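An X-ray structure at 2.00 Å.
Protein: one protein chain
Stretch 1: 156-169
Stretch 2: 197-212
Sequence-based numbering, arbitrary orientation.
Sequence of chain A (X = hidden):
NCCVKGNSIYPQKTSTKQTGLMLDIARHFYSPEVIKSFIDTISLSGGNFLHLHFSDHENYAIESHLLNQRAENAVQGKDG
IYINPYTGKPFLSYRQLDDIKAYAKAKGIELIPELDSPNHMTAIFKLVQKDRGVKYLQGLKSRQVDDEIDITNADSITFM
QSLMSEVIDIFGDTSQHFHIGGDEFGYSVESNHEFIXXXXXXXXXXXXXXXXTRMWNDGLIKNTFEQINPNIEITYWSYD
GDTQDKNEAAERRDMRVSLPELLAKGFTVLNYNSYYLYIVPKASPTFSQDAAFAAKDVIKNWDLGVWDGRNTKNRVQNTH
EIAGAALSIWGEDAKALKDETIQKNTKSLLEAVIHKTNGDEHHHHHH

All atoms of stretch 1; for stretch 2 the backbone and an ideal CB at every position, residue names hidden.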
ATOM      1  N   SER A 156       3.590  -4.869  21.486  1.00 10.44           N
ATOM      2  CA  SER A 156       3.785  -4.649  20.082  1.00 10.43           C
ATOM      3  C   SER A 156       2.560  -4.080  19.420  1.00  9.55           C
ATOM      4  O   SER A 156       2.664  -3.141  18.597  1.00  9.40           O
ATOM      5  CB  SER A 156       4.241  -5.945  19.416  1.00 10.31           C
ATOM      6  OG  SER A 156       5.466  -6.339  20.052  1.00 10.58           O
ATOM      7  N   ILE A 157       1.394  -4.593  19.831  1.00  9.20           N
ATOM      8  CA  ILE A 157       0.117  -4.069  19.349  1.00  9.10           C
ATOM      9  C   ILE A 157      -0.125  -2.631  19.831  1.00  8.09           C
ATOM     10  O   ILE A 157      -0.500  -1.759  19.045  1.00  8.08           O
ATOM     11  CB  ILE A 157      -1.040  -4.977  19.763  1.00  8.86           C
ATOM     12  CG1 ILE A 157      -0.806  -6.348  19.146  1.00 11.32           C
ATOM     13  CG2 ILE A 157      -2.394  -4.398  19.312  1.00  8.58           C
ATOM     14  CD1 ILE A 157      -1.703  -7.477  19.742  1.00 12.79           C
ATOM     15  N   THR A 158       0.128  -2.383  21.105  1.00  8.76           N
ATOM     16  CA  THR A 158       0.059  -1.039  21.662  1.00  7.97           C
ATOM     17  C   THR A 158       0.980  -0.068  20.889  1.00  7.69           C
ATOM     18  O   THR A 158       0.587   1.011  20.535  1.00  7.20           O
ATOM     19  CB  THR A 158       0.412  -1.063  23.158  1.00  7.93           C
ATOM     20  OG1 THR A 158      -0.576  -1.842  23.873  1.00  9.88           O
ATOM     21  CG2 THR A 158       0.401   0.381  23.767  1.00  7.72           C
ATOM     22  N   PHE A 159       2.223  -0.461  20.667  1.00  8.10           N
ATOM     23  CA  PHE A 159       3.150   0.352  19.893  1.00  7.72           C
ATOM     24  C   PHE A 159       2.627   0.703  18.490  1.00  8.35           C
ATOM     25  O   PHE A 159       2.641   1.885  18.089  1.00  7.92           O
ATOM     26  CB  PHE A 159       4.512  -0.323  19.755  1.00  8.24           C
ATOM     27  CG  PHE A 159       5.384   0.369  18.779  1.00  8.12           C
ATOM     28  CD1 PHE A 159       6.038   1.536  19.143  1.00 12.25           C
ATOM     29  CD2 PHE A 159       5.470  -0.076  17.462  1.00  9.88           C
ATOM     30  CE1 PHE A 159       6.828   2.248  18.208  1.00 12.38           C
ATOM     31  CE2 PHE A 159       6.219   0.630  16.530  1.00 11.91           C
ATOM     32  CZ  PHE A 159       6.919   1.796  16.915  1.00 12.00           C
ATOM     33  N   MET A 160       2.176  -0.321  17.764  1.00  7.49           N
ATOM     34  CA  MET A 160       1.610  -0.181  16.425  1.00  7.97           C
ATOM     35  C   MET A 160       0.467   0.808  16.437  1.00  7.47           C
ATOM     36  O   MET A 160       0.418   1.676  15.578  1.00  7.72           O
ATOM     37  CB  MET A 160       1.099  -1.512  15.846  1.00  8.22           C
ATOM     38  CG  MET A 160       2.186  -2.389  15.322  1.00 11.90           C
ATOM     39  SD  MET A 160       3.312  -1.594  14.168  1.00 16.39           S
ATOM     40  CE  MET A 160       2.253  -1.054  12.863  1.00 14.68           C
ATOM     41  N   GLN A 161      -0.411   0.652  17.416  1.00  6.11           N
ATOM     42  CA  GLN A 161      -1.560   1.493  17.540  1.00  6.18           C
ATOM     43  C   GLN A 161      -1.185   2.948  17.879  1.00  5.94           C
ATOM     44  O   GLN A 161      -1.792   3.836  17.372  1.00  6.33           O
ATOM     45  CB  GLN A 161      -2.501   0.908  18.568  1.00  6.13           C
ATOM     46  CG  GLN A 161      -3.274  -0.303  17.976  1.00  6.80           C
ATOM     47  CD  GLN A 161      -4.202  -0.934  19.005  1.00  9.08           C
ATOM     48  OE1 GLN A 161      -4.171  -0.569  20.182  1.00  7.62           O
ATOM     49  NE2 GLN A 161      -5.029  -1.883  18.557  1.00  6.51           N
ATOM     50  N   SER A 162      -0.179   3.164  18.714  1.00  5.97           N
ATOM     51  CA  SER A 162       0.332   4.520  18.964  1.00  6.13           C
ATOM     52  C   SER A 162       0.840   5.197  17.676  1.00  5.98           C
ATOM     53  O   SER A 162       0.563   6.364  17.486  1.00  5.77           O
ATOM     54  CB  SER A 162       1.390   4.543  20.067  1.00  6.80           C
ATOM     55  OG  SER A 162       2.636   4.103  19.569  1.00  8.04           O
ATOM     56  N   LEU A 163       1.509   4.460  16.779  1.00  5.35           N
ATOM     57  CA  LEU A 163       1.979   5.003  15.495  1.00  5.50           C
ATOM     58  C   LEU A 163       0.786   5.192  14.540  1.00  5.63           C
ATOM     59  O   LEU A 163       0.638   6.237  13.885  1.00  4.45           O
ATOM     60  CB  LEU A 163       3.030   4.077  14.856  1.00  5.79           C
ATOM     61  CG  LEU A 163       3.750   4.556  13.595  1.00  6.20           C
ATOM     62  CD1 LEU A 163       4.433   5.971  13.804  1.00  6.21           C
ATOM     63  CD2 LEU A 163       4.775   3.481  13.179  1.00  6.18           C
ATOM     64  N   MET A 164      -0.134   4.239  14.539  1.00  5.80           N
ATOM     65  CA  MET A 164      -1.372   4.434  13.762  1.00  5.72           C
ATOM     66  C   MET A 164      -2.107   5.709  14.163  1.00  6.46           C
ATOM     67  O   MET A 164      -2.552   6.460  13.288  1.00  6.14           O
ATOM     68  CB  MET A 164      -2.300   3.243  13.895  1.00  5.87           C
ATOM     69  CG  MET A 164      -1.754   1.954  13.277  1.00  7.16           C
ATOM     70  SD  MET A 164      -2.730   0.493  13.812  1.00  8.50           S
ATOM     71  CE  MET A 164      -4.276   0.780  12.945  1.00 12.13           C
ATOM     72  N   SER A 165      -2.211   5.974  15.469  1.00  6.37           N
ATOM     73  CA  SER A 165      -2.864   7.214  15.944  1.00  6.00           C
ATOM     74  C   SER A 165      -2.215   8.495  15.410  1.00  5.87           C
ATOM     75  O   SER A 165      -2.894   9.467  15.050  1.00  5.20           O
ATOM     76  CB  SER A 165      -2.871   7.237  17.475  1.00  6.75           C
ATOM     77  OG  SER A 165      -3.698   6.193  17.973  1.00  8.75           O
ATOM     78  N   GLU A 166      -0.878   8.510  15.394  1.00  6.30           N
ATOM     79  CA  GLU A 166      -0.133   9.618  14.831  1.00  5.93           C
ATOM     80  C   GLU A 166      -0.408   9.789  13.330  1.00  6.62           C
ATOM     81  O   GLU A 166      -0.641  10.908  12.839  1.00  7.11           O
ATOM     82  CB  GLU A 166       1.348   9.389  15.073  1.00  6.66           C
ATOM     83  CG  GLU A 166       2.186  10.561  14.560  1.00  7.21           C
ATOM     84  CD  GLU A 166       3.664  10.384  14.814  1.00  8.38           C
ATOM     85  OE1 GLU A 166       4.332   9.792  13.947  1.00  6.04           O
ATOM     86  OE2 GLU A 166       4.134  10.874  15.845  1.00  6.68           O
ATOM     87  N   VAL A 167      -0.372   8.682  12.597  1.00  6.15           N
ATOM     88  CA  VAL A 167      -0.641   8.698  11.132  1.00  5.90           C
ATOM     89  C   VAL A 167      -2.069   9.183  10.846  1.00  7.16           C
ATOM     90  O   VAL A 167      -2.307  10.048   9.987  1.00  8.06           O
ATOM     91  CB  VAL A 167      -0.334   7.352  10.505  1.00  4.98           C
ATOM     92  CG1 VAL A 167      -0.842   7.300   9.080  1.00  5.96           C
ATOM     93  CG2 VAL A 167       1.169   7.070  10.538  1.00  3.92           C
ATOM     94  N   ILE A 168      -3.008   8.707  11.646  1.00  7.44           N
ATOM     95  CA  ILE A 168      -4.391   9.181  11.568  1.00  6.70           C
ATOM     96  C   ILE A 168      -4.496  10.681  11.811  1.00  6.63           C
ATOM     97  O   ILE A 168      -5.145  11.405  11.038  1.00  6.92           O
ATOM     98  CB  ILE A 168      -5.277   8.375  12.563  1.00  7.04           C
ATOM     99  CG1 ILE A 168      -5.387   6.964  12.067  1.00  5.73           C
ATOM    100  CG2 ILE A 168      -6.689   8.990  12.703  1.00  6.69           C
ATOM    101  CD1 ILE A 168      -6.007   6.005  13.021  1.00  8.02           C
ATOM    102  N   ASP A 169      -3.822  11.176  12.841  1.00  6.15           N
ATOM    103  CA  ASP A 169      -3.786  12.616  13.125  1.00  6.13           C
ATOM    104  C   ASP A 169      -3.182  13.458  11.983  1.00  6.59           C
ATOM    105  O   ASP A 169      -3.683  14.540  11.650  1.00  6.28           O
ATOM    106  CB  ASP A 169      -2.983  12.908  14.381  1.00  5.87           C
ATOM    107  CG  ASP A 169      -3.712  12.505  15.656  1.00 10.24           C
ATOM    108  OD1 ASP A 169      -4.917  12.224  15.605  1.00 13.82           O
ATOM    109  OD2 ASP A 169      -3.073  12.503  16.700  1.00 13.81           O
ATOM    110  N   UNK A 197      -6.247 -12.516  14.622  1.00 10.39           N
ATOM    111  CA  UNK A 197      -6.409 -11.801  15.867  1.00 10.66           C
ATOM    112  C   UNK A 197      -5.822 -10.386  15.779  1.00  9.65           C
ATOM    113  O   UNK A 197      -6.418  -9.414  16.243  1.00  9.50           O
ATOM    114  CB  UNK A 197      -5.751 -12.582  17.007  1.00 10.66           C
ATOM    115  N   UNK A 198      -4.622 -10.301  15.229  1.00 10.21           N
ATOM    116  CA  UNK A 198      -3.882  -9.045  15.102  1.00 10.17           C
ATOM    117  C   UNK A 198      -4.650  -8.095  14.157  1.00 10.35           C
ATOM    118  O   UNK A 198      -4.907  -6.959  14.484  1.00  9.97           O
ATOM    119  CB  UNK A 198      -2.466  -9.302  14.584  1.00 10.17           C
ATOM    120  N   UNK A 199      -5.009  -8.586  12.986  1.00 10.74           N
ATOM    121  CA  UNK A 199      -5.675  -7.744  11.986  1.00 11.14           C
ATOM    122  C   UNK A 199      -7.049  -7.307  12.515  1.00 10.61           C
ATOM    123  O   UNK A 199      -7.441  -6.156  12.343  1.00 11.55           O
ATOM    124  CB  UNK A 199      -5.821  -8.490  10.658  1.00 11.14           C
ATOM    125  N   UNK A 200      -7.757  -8.205  13.188  1.00  9.84           N
ATOM    126  CA  UNK A 200      -9.036  -7.836  13.772  1.00 10.20           C
ATOM    127  C   UNK A 200      -8.844  -6.724  14.801  1.00  9.44           C
ATOM    128  O   UNK A 200      -9.600  -5.759  14.797  1.00  9.46           O
ATOM    129  CB  UNK A 200      -9.705  -9.053  14.414  1.00 10.20           C
ATOM    130  N   UNK A 201      -7.817  -6.827  15.634  1.00  8.89           N
ATOM    131  CA  UNK A 201      -7.599  -5.815  16.692  1.00 10.24           C
ATOM    132  C   UNK A 201      -7.346  -4.427  16.106  1.00 10.54           C
ATOM    133  O   UNK A 201      -7.855  -3.393  16.594  1.00  9.11           O
ATOM    134  CB  UNK A 201      -6.418  -6.219  17.577  1.00 10.24           C
ATOM    135  N   UNK A 202      -6.588  -4.444  15.016  1.00 11.06           N
ATOM    136  CA  UNK A 202      -6.267  -3.225  14.259  1.00 10.70           C
ATOM    137  C   UNK A 202      -7.540  -2.624  13.632  1.00 10.08           C
ATOM    138  O   UNK A 202      -7.789  -1.415  13.749  1.00 10.05           O
ATOM    139  CB  UNK A 202      -5.235  -3.531  13.171  1.00 10.70           C
ATOM    140  N   UNK A 203      -8.386  -3.470  13.037  1.00  9.39           N
ATOM    141  CA  UNK A 203      -9.607  -3.004  12.394  1.00  9.30           C
ATOM    142  C   UNK A 203     -10.591  -2.369  13.379  1.00  9.45           C
ATOM    143  O   UNK A 203     -11.210  -1.340  13.043  1.00  7.95           O
ATOM    144  CB  UNK A 203     -10.284  -4.170  11.670  1.00  9.30           C
ATOM    145  N   UNK A 204     -10.760  -2.984  14.566  1.00  7.84           N
ATOM    146  CA  UNK A 204     -11.693  -2.431  15.561  1.00  9.01           C
ATOM    147  C   UNK A 204     -11.139  -1.138  16.235  1.00  7.93           C
ATOM    148  O   UNK A 204     -11.882  -0.257  16.621  1.00  8.45           O
ATOM    149  CB  UNK A 204     -11.986  -3.488  16.628  1.00  9.01           C
ATOM    150  N   UNK A 205      -9.818  -1.037  16.335  1.00  8.05           N
ATOM    151  CA  UNK A 205      -9.176   0.185  16.803  1.00  7.64           C
ATOM    152  C   UNK A 205      -9.463   1.298  15.778  1.00  7.43           C
ATOM    153  O   UNK A 205      -9.834   2.417  16.137  1.00  7.86           O
ATOM    154  CB  UNK A 205      -7.672  -0.021  16.996  1.00  7.64           C
ATOM    155  N   UNK A 206      -9.284   1.003  14.498  1.00  7.59           N
ATOM    156  CA  UNK A 206      -9.605   1.984  13.439  1.00  7.71           C
ATOM    157  C   UNK A 206     -11.092   2.369  13.408  1.00  8.26           C
ATOM    158  O   UNK A 206     -11.442   3.547  13.231  1.00  6.66           O
ATOM    159  CB  UNK A 206      -9.203   1.421  12.075  1.00  7.71           C
ATOM    160  N   UNK A 207     -11.960   1.368  13.531  1.00  9.09           N
ATOM    161  CA  UNK A 207     -13.400   1.573  13.606  1.00 11.00           C
ATOM    162  C   UNK A 207     -13.733   2.581  14.696  1.00 11.57           C
ATOM    163  O   UNK A 207     -14.480   3.537  14.446  1.00 11.65           O
ATOM    164  CB  UNK A 207     -14.122   0.249  13.864  1.00 11.00           C
ATOM    165  N   UNK A 208     -13.128   2.447  15.874  1.00 12.36           N
ATOM    166  CA  UNK A 208     -13.423   3.390  16.951  1.00 13.63           C
ATOM    167  C   UNK A 208     -12.956   4.804  16.599  1.00 13.53           C
ATOM    168  O   UNK A 208     -13.570   5.781  17.018  1.00 13.26           O
ATOM    169  CB  UNK A 208     -12.763   2.929  18.252  1.00 13.63           C
ATOM    170  N   UNK A 209     -11.875   4.909  15.816  1.00 12.70           N
ATOM    171  CA  UNK A 209     -11.397   6.180  15.276  1.00 12.13           C
ATOM    172  C   UNK A 209     -12.210   6.719  14.091  1.00 12.09           C
ATOM    173  O   UNK A 209     -11.808   7.730  13.524  1.00 12.82           O
ATOM    174  CB  UNK A 209      -9.937   6.020  14.846  1.00 12.13           C
ATOM    175  N   UNK A 210     -13.268   6.023  13.669  1.00 10.99           N
ATOM    176  CA  UNK A 210     -14.122   6.464  12.580  1.00 11.41           C
ATOM    177  C   UNK A 210     -13.516   6.145  11.216  1.00 11.20           C
ATOM    178  O   UNK A 210     -13.865   6.776  10.233  1.00 10.80           O
ATOM    179  CB  UNK A 210     -14.385   7.967  12.697  1.00 11.41           C
ATOM    180  N   UNK A 211     -12.600   5.176  11.171  1.00 10.14           N
ATOM    181  CA  UNK A 211     -11.973   4.751   9.941  1.00 11.26           C
ATOM    182  C   UNK A 211     -12.262   3.280   9.575  1.00 11.17           C
ATOM    183  O   UNK A 211     -12.221   2.387  10.418  1.00 11.20           O
ATOM    184  CB  UNK A 211     -10.463   4.969  10.052  1.00 11.26           C
ATOM    185  N   UNK A 212     -12.474   3.062   8.288  1.00 10.37           N
ATOM    186  CA  UNK A 212     -12.496   1.743   7.697  1.00 10.15           C
ATOM    187  C   UNK A 212     -11.080   1.248   7.435  1.00  9.28           C
ATOM    188  O   UNK A 212     -10.129   2.027   7.339  1.00  9.33           O
ATOM    189  CB  UNK A 212     -13.309   1.752   6.401  1.00 10.15           C
TER

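Two helices run side by side at 36°, their axes 11.2 Å apart at closest approach. The positions of stretch 2 divide by which way CB points.

Position 197 points sideways with nothing of stretch 1 near its ideal CB, so many residues would serve; it is Thr197. Position 198 also points sideways, and its ideal CB has no neighbour within 5.5 Å. A short side chain would touch nothing here, whereas a long or aromatic one could reach Ile157 and Met160. Tyr198 reaches them with chi1 t: Ile157 CG1 lies 4.0 Å from Tyr198 CD1 and Met160 CG 3.4 Å from Tyr198 OH, both at the ring edge. The hydroxyl is hydrogen-bonded elsewhere in the structure.

Positions 199 and 200 are out of reach, leaving stretch 1 no say; they are Ala199 and Asn200.

At 201 CB points toward stretch 1, with Ile157 CG2 and Gln161 NE2 each 4.7 Å from the ideal CB. An aliphatic chain would suit, even one ending in a charge. Lys201 lays its extended methylenes against the isoleucine, Lys201 CD 4.1 Å from Ile157 CD1.

Position 202 points sideways, yet Met164 CE is 4.4 Å from its ideal CB and Ile157 offers a methyl nearby. Leucine, isoleucine or methionine would all be reasonable. Leu202 places CG 3.9 Å from Met164 SD and CD1 4.4 Å from Ile157 CG2, with chi1 at -94°, between wells.

Position 203 points away and 204 sideways; stretch 1 constrains neither. Ser203 bonds back to its own helix, OG to Asn200 O at 2.8 Å, and the Tyr204 ring leads away.

Position 205 points toward stretch 1, its ideal CB 3.6 Å from Gln161 NE2, with Met164 and Ser165 beyond. A broad, flat side chain could use the glutamine's methylenes, though a long aliphatic one is conceivable. Phe205 takes chi1 t: Gln161 CG sits 3.9 Å from its ring centroid, over the face, in a CH-pi contact. Ser165 OG meets the ring edge, 3.2 Å from Phe205 CZ.

At 206 CB points sideways, the ideal CB 5.0 Å from Met164 CE, and a branched aliphatic could fill the space towards Ile168. Leu206 does so: its CG is 3.6 Å from Met164 CE, and its CD2 3.6 Å from Ile168 CD1.

Positions 207 and 208 are out of reach; Glu207 and Lys208 occupy them.

At 209 CB points toward stretch 1, the ideal CB 4.3 Å from Ile168 CD1, with Ser165 OG and O further along. An aliphatic stem with a polar tip fits both. Lys209 packs CG 4.0 Å from Ile168 CD1, gives a weak hydrogen bond from NZ to Ser165 OG at 3.3 Å, and shares a water with Ser165 O.

Position 210 has phi 81°, which favours glycine. Gly210 follows the helix in a Schellman motif.

Position 211 points toward Ile168, inviting an aliphatic; Leu211 CD1 packs 3.6 Å from Ile168 CG1. Position 212, out of reach, is Lys212.

Stretch 2 (197-212) TYANKLSYFLEKKGLK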
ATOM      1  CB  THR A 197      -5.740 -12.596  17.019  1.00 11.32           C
ATOM      2  OG1 THR A 197      -6.298 -13.916  17.037  1.00 12.02           O
ATOM      3  CG2 THR A 197      -5.940 -11.926  18.337  1.00 12.32           C
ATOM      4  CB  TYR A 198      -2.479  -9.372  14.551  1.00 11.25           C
ATOM      5  CG  TYR A 198      -1.573  -8.181  14.240  1.00 11.06           C
ATOM      6  CD1 TYR A 198      -0.981  -7.437  15.271  1.00  9.89           C
ATOM      7  CD2 TYR A 198      -1.301  -7.810  12.916  1.00 10.46           C
ATOM      8  CE1 TYR A 198      -0.156  -6.338  14.992  1.00  9.09           C
ATOM      9  CE2 TYR A 198      -0.485  -6.694  12.629  1.00 10.43           C
ATOM     10  CZ  TYR A 198       0.093  -5.968  13.674  1.00 11.51           C
ATOM     11  OH  TYR A 198       0.918  -4.879  13.415  1.00  9.69           O
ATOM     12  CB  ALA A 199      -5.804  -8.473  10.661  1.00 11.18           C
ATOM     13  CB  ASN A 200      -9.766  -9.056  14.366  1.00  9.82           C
ATOM     14  CG  ASN A 200     -10.496  -9.875  13.328  1.00 11.74           C
ATOM     15  OD1 ASN A 200     -10.694  -9.425  12.203  1.00  8.63           O
ATOM     16  ND2 ASN A 200     -10.930 -11.092  13.706  1.00 11.45           N
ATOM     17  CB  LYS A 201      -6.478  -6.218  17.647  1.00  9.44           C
ATOM     18  CG  LYS A 201      -6.940  -7.181  18.731  1.00 12.03           C
ATOM     19  CD  LYS A 201      -5.785  -7.708  19.543  1.00 12.84           C
ATOM     20  CE  LYS A 201      -6.268  -8.532  20.741  1.00 17.04           C
ATOM     21  NZ  LYS A 201      -5.124  -8.877  21.637  1.00 18.55           N
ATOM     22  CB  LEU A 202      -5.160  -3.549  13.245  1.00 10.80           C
ATOM     23  CG  LEU A 202      -3.695  -3.300  13.630  1.00 12.77           C
ATOM     24  CD1 LEU A 202      -3.238  -3.553  15.084  1.00 13.02           C
ATOM     25  CD2 LEU A 202      -2.714  -3.765  12.606  1.00 12.57           C
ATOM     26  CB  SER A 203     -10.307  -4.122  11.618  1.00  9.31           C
ATOM     27  OG  SER A 203     -10.887  -5.117  12.451  1.00 12.65           O
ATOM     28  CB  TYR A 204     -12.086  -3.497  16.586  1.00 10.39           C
ATOM     29  CG  TYR A 204     -12.948  -4.585  15.946  1.00 12.26           C
ATOM     30  CD1 TYR A 204     -14.158  -4.264  15.347  1.00 15.63           C
ATOM     31  CD2 TYR A 204     -12.543  -5.911  15.938  1.00 13.63           C
ATOM     32  CE1 TYR A 204     -14.944  -5.235  14.759  1.00 17.81           C
ATOM     33  CE2 TYR A 204     -13.317  -6.907  15.336  1.00 15.85           C
ATOM     34  CZ  TYR A 204     -14.517  -6.558  14.764  1.00 17.27           C
ATOM     35  OH  TYR A 204     -15.298  -7.527  14.187  1.00 18.72           O
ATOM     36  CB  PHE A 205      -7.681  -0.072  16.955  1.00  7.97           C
ATOM     37  CG  PHE A 205      -6.872   1.142  17.189  1.00  7.84           C
ATOM     38  CD1 PHE A 205      -6.686   1.628  18.477  1.00 10.01           C
ATOM     39  CD2 PHE A 205      -6.269   1.804  16.130  1.00 10.60           C
ATOM     40  CE1 PHE A 205      -5.895   2.792  18.708  1.00 11.38           C
ATOM     41  CE2 PHE A 205      -5.461   2.916  16.363  1.00 10.12           C
ATOM     42  CZ  PHE A 205      -5.289   3.411  17.644  1.00 11.25           C
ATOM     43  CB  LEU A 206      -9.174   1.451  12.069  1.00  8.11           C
ATOM     44  CG  LEU A 206      -7.660   1.434  11.840  1.00  7.59           C
ATOM     45  CD1 LEU A 206      -7.264   0.618  10.608  1.00  5.22           C
ATOM     46  CD2 LEU A 206      -7.078   2.829  11.749  1.00  5.94           C
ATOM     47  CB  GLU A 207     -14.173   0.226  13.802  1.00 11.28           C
ATOM     48  CG  GLU A 207     -15.673   0.396  13.964  1.00 14.16           C
ATOM     49  CD  GLU A 207     -16.386  -0.926  14.252  1.00 19.59           C
ATOM     50  OE1 GLU A 207     -16.182  -1.519  15.321  1.00 24.27           O
ATOM     51  OE2 GLU A 207     -17.158  -1.380  13.393  1.00 27.94           O
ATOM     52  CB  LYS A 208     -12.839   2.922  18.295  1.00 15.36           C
ATOM     53  CG  LYS A 208     -13.421   3.696  19.536  1.00 19.63           C
ATOM     54  CD  LYS A 208     -12.621   3.369  20.828  1.00 23.08           C
ATOM     55  CE  LYS A 208     -12.939   4.349  22.000  1.00 26.27           C
ATOM     56  NZ  LYS A 208     -11.675   4.749  22.785  1.00 27.50           N
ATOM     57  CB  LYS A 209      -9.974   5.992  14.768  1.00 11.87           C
ATOM     58  CG  LYS A 209      -8.918   5.536  15.772  1.00 16.71           C
ATOM     59  CD  LYS A 209      -8.501   6.666  16.618  1.00 17.26           C
ATOM     60  CE  LYS A 209      -7.269   6.346  17.483  1.00 17.12           C
ATOM     61  NZ  LYS A 209      -6.660   7.645  17.850  1.00 19.66           N
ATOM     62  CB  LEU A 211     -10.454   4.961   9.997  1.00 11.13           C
ATOM     63  CG  LEU A 211     -10.006   6.410  10.125  1.00 14.01           C
ATOM     64  CD1 LEU A 211      -8.581   6.503  10.586  1.00 12.35           C
ATOM     65  CD2 LEU A 211     -10.190   7.130   8.777  1.00 13.51           C
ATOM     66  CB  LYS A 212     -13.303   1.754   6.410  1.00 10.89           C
ATOM     67  CG  LYS A 212     -14.763   2.035   6.652  1.00 12.87           C
ATOM     68  CD  LYS A 212     -15.353   2.535   5.355  1.00 14.73           C
ATOM     69  CE  LYS A 212     -16.798   2.737   5.405  1.00 17.07           C
ATOM     70  NZ  LYS A 212     -17.239   3.389   4.140  1.00 16.76           N
TER
HETATM   71  O   HOH W   1      -5.712   9.227  16.220  1.00 11.23           O
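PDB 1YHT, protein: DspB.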